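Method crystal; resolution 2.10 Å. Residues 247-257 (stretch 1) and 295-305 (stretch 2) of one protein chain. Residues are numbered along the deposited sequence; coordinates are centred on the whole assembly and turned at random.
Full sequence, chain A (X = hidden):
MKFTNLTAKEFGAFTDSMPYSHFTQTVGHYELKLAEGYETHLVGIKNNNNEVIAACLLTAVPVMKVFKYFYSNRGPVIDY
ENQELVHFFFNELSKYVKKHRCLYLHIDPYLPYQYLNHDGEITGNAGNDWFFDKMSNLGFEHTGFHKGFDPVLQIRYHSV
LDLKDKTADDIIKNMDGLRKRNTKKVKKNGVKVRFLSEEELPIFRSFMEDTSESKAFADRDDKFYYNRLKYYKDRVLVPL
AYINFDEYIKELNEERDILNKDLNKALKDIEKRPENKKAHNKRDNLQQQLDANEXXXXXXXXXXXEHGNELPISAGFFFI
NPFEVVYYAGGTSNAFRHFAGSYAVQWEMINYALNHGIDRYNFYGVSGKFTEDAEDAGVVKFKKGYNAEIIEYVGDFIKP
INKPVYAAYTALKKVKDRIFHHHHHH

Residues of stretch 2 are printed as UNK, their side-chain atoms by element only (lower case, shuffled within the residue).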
# COMPACT_ATOMS: atom_id res chain seq x y z
N GLU A 247 -29.27 6.39 5.36
CA GLU A 247 -28.78 6.08 6.69
C GLU A 247 -28.20 7.31 7.37
O GLU A 247 -28.37 7.52 8.57
CB GLU A 247 -27.74 4.96 6.62
CG GLU A 247 -28.25 3.70 5.89
CD GLU A 247 -27.27 2.54 5.95
OE1 GLU A 247 -26.07 2.75 5.68
OE2 GLU A 247 -27.71 1.41 6.26
N TYR A 248 -27.52 8.14 6.58
CA TYR A 248 -26.91 9.37 7.10
C TYR A 248 -28.00 10.31 7.62
O TYR A 248 -27.95 10.77 8.77
CB TYR A 248 -26.12 10.03 5.97
CG TYR A 248 -25.49 11.36 6.31
CD1 TYR A 248 -24.62 11.50 7.39
CD2 TYR A 248 -25.69 12.47 5.49
CE1 TYR A 248 -23.96 12.71 7.63
CE2 TYR A 248 -25.05 13.67 5.71
CZ TYR A 248 -24.18 13.79 6.78
OH TYR A 248 -23.53 14.98 6.98
N ILE A 249 -28.99 10.57 6.77
CA ILE A 249 -30.09 11.45 7.14
C ILE A 249 -30.86 10.88 8.33
O ILE A 249 -31.31 11.64 9.19
CB ILE A 249 -31.04 11.66 5.94
CG1 ILE A 249 -30.26 12.33 4.80
CG2 ILE A 249 -32.23 12.52 6.35
CD1 ILE A 249 -31.01 12.38 3.46
N LYS A 250 -30.99 9.56 8.40
CA LYS A 250 -31.70 8.94 9.52
C LYS A 250 -30.96 9.24 10.82
O LYS A 250 -31.58 9.64 11.81
CB LYS A 250 -31.81 7.42 9.35
CG LYS A 250 -32.34 6.72 10.60
CD LYS A 250 -32.44 5.21 10.43
CE LYS A 250 -33.17 4.57 11.61
NZ LYS A 250 -33.32 3.09 11.47
N GLU A 251 -29.65 9.04 10.82
CA GLU A 251 -28.81 9.30 11.99
C GLU A 251 -28.94 10.76 12.42
O GLU A 251 -29.06 11.06 13.61
CB GLU A 251 -27.34 8.99 11.68
CG GLU A 251 -26.97 7.51 11.71
CD GLU A 251 -25.68 7.20 10.95
OE1 GLU A 251 -24.71 8.00 11.04
OE2 GLU A 251 -25.62 6.15 10.26
N LEU A 252 -28.91 11.67 11.46
CA LEU A 252 -29.02 13.09 11.78
C LEU A 252 -30.36 13.41 12.43
O LEU A 252 -30.44 14.23 13.35
CB LEU A 252 -28.83 13.95 10.53
CG LEU A 252 -27.39 14.04 10.00
CD1 LEU A 252 -27.38 14.70 8.63
CD2 LEU A 252 -26.52 14.82 10.98
N ASN A 253 -31.42 12.77 11.97
CA ASN A 253 -32.72 13.04 12.55
C ASN A 253 -32.81 12.50 13.97
O ASN A 253 -33.45 13.11 14.83
CB ASN A 253 -33.84 12.47 11.68
CG ASN A 253 -34.24 13.42 10.57
OD1 ASN A 253 -34.63 14.55 10.83
ND2 ASN A 253 -34.13 12.97 9.33
N GLU A 254 -32.14 11.38 14.21
CA GLU A 254 -32.16 10.80 15.55
C GLU A 254 -31.39 11.72 16.49
O GLU A 254 -31.78 11.90 17.65
CB GLU A 254 -31.55 9.41 15.51
CG GLU A 254 -32.26 8.53 14.48
CD GLU A 254 -31.82 7.08 14.50
OE1 GLU A 254 -30.60 6.82 14.36
OE2 GLU A 254 -32.70 6.20 14.66
N GLU A 255 -30.33 12.33 15.98
CA GLU A 255 -29.54 13.25 16.79
C GLU A 255 -30.37 14.51 17.02
O GLU A 255 -30.34 15.09 18.10
CB GLU A 255 -28.22 13.59 16.09
CG GLU A 255 -27.41 12.35 15.71
CD GLU A 255 -26.08 12.67 15.04
OE1 GLU A 255 -26.06 13.53 14.13
OE2 GLU A 255 -25.07 12.04 15.40
N ARG A 256 -31.12 14.91 16.00
CA ARG A 256 -31.96 16.10 16.12
C ARG A 256 -33.03 15.94 17.20
O ARG A 256 -33.28 16.86 17.98
CB ARG A 256 -32.63 16.43 14.78
CG ARG A 256 -33.32 17.78 14.80
CD ARG A 256 -33.86 18.20 13.46
NE ARG A 256 -34.27 19.60 13.51
CZ ARG A 256 -33.43 20.63 13.45
NH1 ARG A 256 -32.12 20.43 13.30
NH2 ARG A 256 -33.91 21.86 13.56
N ASP A 257 -33.64 14.76 17.26
CA ASP A 257 -34.66 14.51 18.27
C ASP A 257 -34.08 14.76 19.65
O ASP A 257 -34.69 15.43 20.48
CB ASP A 257 -35.18 13.07 18.19
CG ASP A 257 -35.91 12.79 16.90
OD1 ASP A 257 -36.56 13.71 16.37
OD2 ASP A 257 -35.85 11.63 16.42
N UNK A 295 -28.76 22.19 8.64
CA UNK A 295 -28.01 22.41 7.41
C UNK A 295 -27.39 21.11 6.93
O UNK A 295 -27.28 20.89 5.73
n UNK A 295 -26.49 26.74 8.92
c UNK A 295 -26.40 25.95 7.85
c UNK A 295 -27.47 24.89 7.70
o UNK A 295 -25.49 26.06 7.01
c UNK A 295 -26.92 23.47 7.61
N UNK A 296 -26.97 20.25 7.86
CA UNK A 296 -26.39 18.98 7.44
C UNK A 296 -27.45 18.14 6.74
O UNK A 296 -27.18 17.50 5.72
c UNK A 296 -25.84 18.20 8.64
c UNK A 296 -22.74 18.04 10.88
c UNK A 296 -24.45 18.59 9.09
c UNK A 296 -24.01 17.62 10.18
n UNK A 296 -22.56 17.23 12.12
N UNK A 297 -28.66 18.13 7.30
CA UNK A 297 -29.76 17.37 6.72
C UNK A 297 -30.07 17.91 5.33
O UNK A 297 -30.18 17.14 4.37
c UNK A 297 -31.87 16.71 9.95
c UNK A 297 -32.22 16.86 6.90
c UNK A 297 -30.75 16.66 8.93
c UNK A 297 -31.02 17.44 7.63
N UNK A 298 -30.19 19.23 5.20
CA UNK A 298 -30.47 19.85 3.91
C UNK A 298 -29.38 19.50 2.90
O UNK A 298 -29.68 19.21 1.75
o UNK A 298 -30.75 24.06 5.06
c UNK A 298 -30.58 21.37 4.04
c UNK A 298 -31.76 23.32 5.15
c UNK A 298 -31.56 21.81 5.11
o UNK A 298 -32.92 23.75 5.29
N UNK A 299 -28.11 19.53 3.32
CA UNK A 299 -27.03 19.20 2.39
C UNK A 299 -27.15 17.73 1.96
O UNK A 299 -26.94 17.40 0.80
c UNK A 299 -24.50 19.09 2.02
c UNK A 299 -25.64 19.41 3.01
o UNK A 299 -23.00 19.01 3.91
o UNK A 299 -22.10 19.02 1.90
c UNK A 299 -23.10 19.04 2.66
N UNK A 300 -27.47 16.86 2.91
CA UNK A 300 -27.61 15.45 2.60
C UNK A 300 -28.70 15.21 1.56
O UNK A 300 -28.52 14.45 0.60
N UNK A 301 -29.85 15.86 1.75
CA UNK A 301 -30.95 15.70 0.82
C UNK A 301 -30.58 16.21 -0.57
O UNK A 301 -30.91 15.57 -1.58
n UNK A 301 -35.69 16.45 4.93
c UNK A 301 -32.79 15.69 2.55
c UNK A 301 -33.97 16.44 3.12
c UNK A 301 -34.59 15.67 4.28
c UNK A 301 -32.19 16.41 1.35
N UNK A 302 -29.88 17.34 -0.63
CA UNK A 302 -29.48 17.89 -1.91
C UNK A 302 -28.50 16.97 -2.63
O UNK A 302 -28.64 16.72 -3.84
c UNK A 302 -28.41 19.94 -3.02
n UNK A 302 -25.32 20.04 -3.41
n UNK A 302 -24.50 20.44 -1.30
c UNK A 302 -25.48 20.53 -2.19
c UNK A 302 -27.76 21.28 -2.75
c UNK A 302 -28.86 19.28 -1.71
n UNK A 302 -26.62 21.14 -1.86
N UNK A 303 -27.50 16.46 -1.91
CA UNK A 303 -26.52 15.56 -2.53
C UNK A 303 -27.18 14.26 -2.97
O UNK A 303 -26.87 13.73 -4.04
c UNK A 303 -23.61 16.79 -2.51
c UNK A 303 -23.46 15.97 -0.14
c UNK A 303 -24.40 16.40 -1.25
c UNK A 303 -25.37 15.26 -1.56
N UNK A 304 -28.09 13.75 -2.16
CA UNK A 304 -28.79 12.51 -2.46
C UNK A 304 -29.57 12.65 -3.77
O UNK A 304 -29.54 11.76 -4.62
c UNK A 304 -29.75 12.14 -1.33
c UNK A 304 -30.48 10.82 -1.53
c UNK A 304 -31.49 10.52 -0.43
o UNK A 304 -31.64 9.37 0.01
n UNK A 304 -32.22 11.55 0.00
N UNK A 305 -30.26 13.78 -3.95
CA UNK A 305 -31.02 13.98 -5.18
C UNK A 305 -30.12 14.13 -6.39
O UNK A 305 -30.44 13.65 -7.47
o UNK A 305 -33.98 17.19 -4.45
c UNK A 305 -31.93 15.20 -5.06
o UNK A 305 -35.36 15.48 -4.28
c UNK A 305 -34.20 15.97 -4.27
c UNK A 305 -33.02 15.05 -4.03
O HOH W 1 -24.54 16.84 5.28
O HOH W 2 -35.52 14.51 7.22

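Stretch 2 is helical throughout and runs nearly antiparallel to the helix of stretch 1, at 164° with the axes 9.8 Å apart at their closest. Position 295 carries three carbons, the third bearing one oxygen and one nitrogen, and its CA-to-CB bond points away from stretch 1; the terminal amide makes it Gln295. At position 296 four carbons in a row end in a nitrogen, an extended chain whose CB lies 3.8 Å from Leu252 CD1. This is Lys296, and its CD also comes within 4.2 Å of Tyr248 OH. Position 297 has four carbons, forked at the first, with one arm two carbons long, and its CA is 5.9 Å from Ile249 CA. The beta branch identifies Ile297; its CG1 packs 3.7 Å from Leu252 CB, and its CD1 reaches 3.6 Å from Asn253 OD1.

Positions 298 and 299 each hold three carbons, the third with two oxygens. The first is out of reach of stretch 1 and the second points sideways; both carboxylates read as glutamate, Glu298 and Glu299. Position 300 has no side-chain atoms. Its CA lies at the edge of the Tyr248 ring, 4.4 Å from Tyr248 CE2, and its backbone C is 4.1 Å from Ile249 CD1. It is Gly300, and an ideal CB here would point toward stretch 1, only 3.4 Å from Ile249 CG1, a tight fit.

Position 301 again shows four carbons in a row ending in nitrogen, and is Lys301; its CG touches Ile249 CD1 at 3.9 Å. At position 302 three carbons lead to a nitrogen and then a carbon carrying two more nitrogens, a guanidinium on an aliphatic chain that is out of reach of stretch 1; this is Arg302. Position 303 has four carbons forked at the second: Leu303, buried, its CA-to-CB bond directed toward stretch 1 but making no contact with it. At position 304 three carbons end in one oxygen and one nitrogen, giving Gln304, whose NE2 lies 3.8 Å from Ile249 CD1. Position 305, three carbons with two terminal oxygens, is Glu305 and makes no contact.

The contact works by reciprocal packing. Ile249 fits among Ile297, Gly300, Lys301 and Gln304, while Ile297 fits among Ile249, Leu252, Asn253 and Arg256. No direct hydrogen bond crosses between the helices, but two waters do the linking. One accepts from Tyr248 OH (2.7 Å) and donates to Lys296 O (2.8 Å) and Glu299 OE2 (3.0 Å); the other accepts from Asn253 ND2 and Lys301 NZ, each at 3.0 Å.

Stretch 2 (295-305) QKIEEGKRLQE
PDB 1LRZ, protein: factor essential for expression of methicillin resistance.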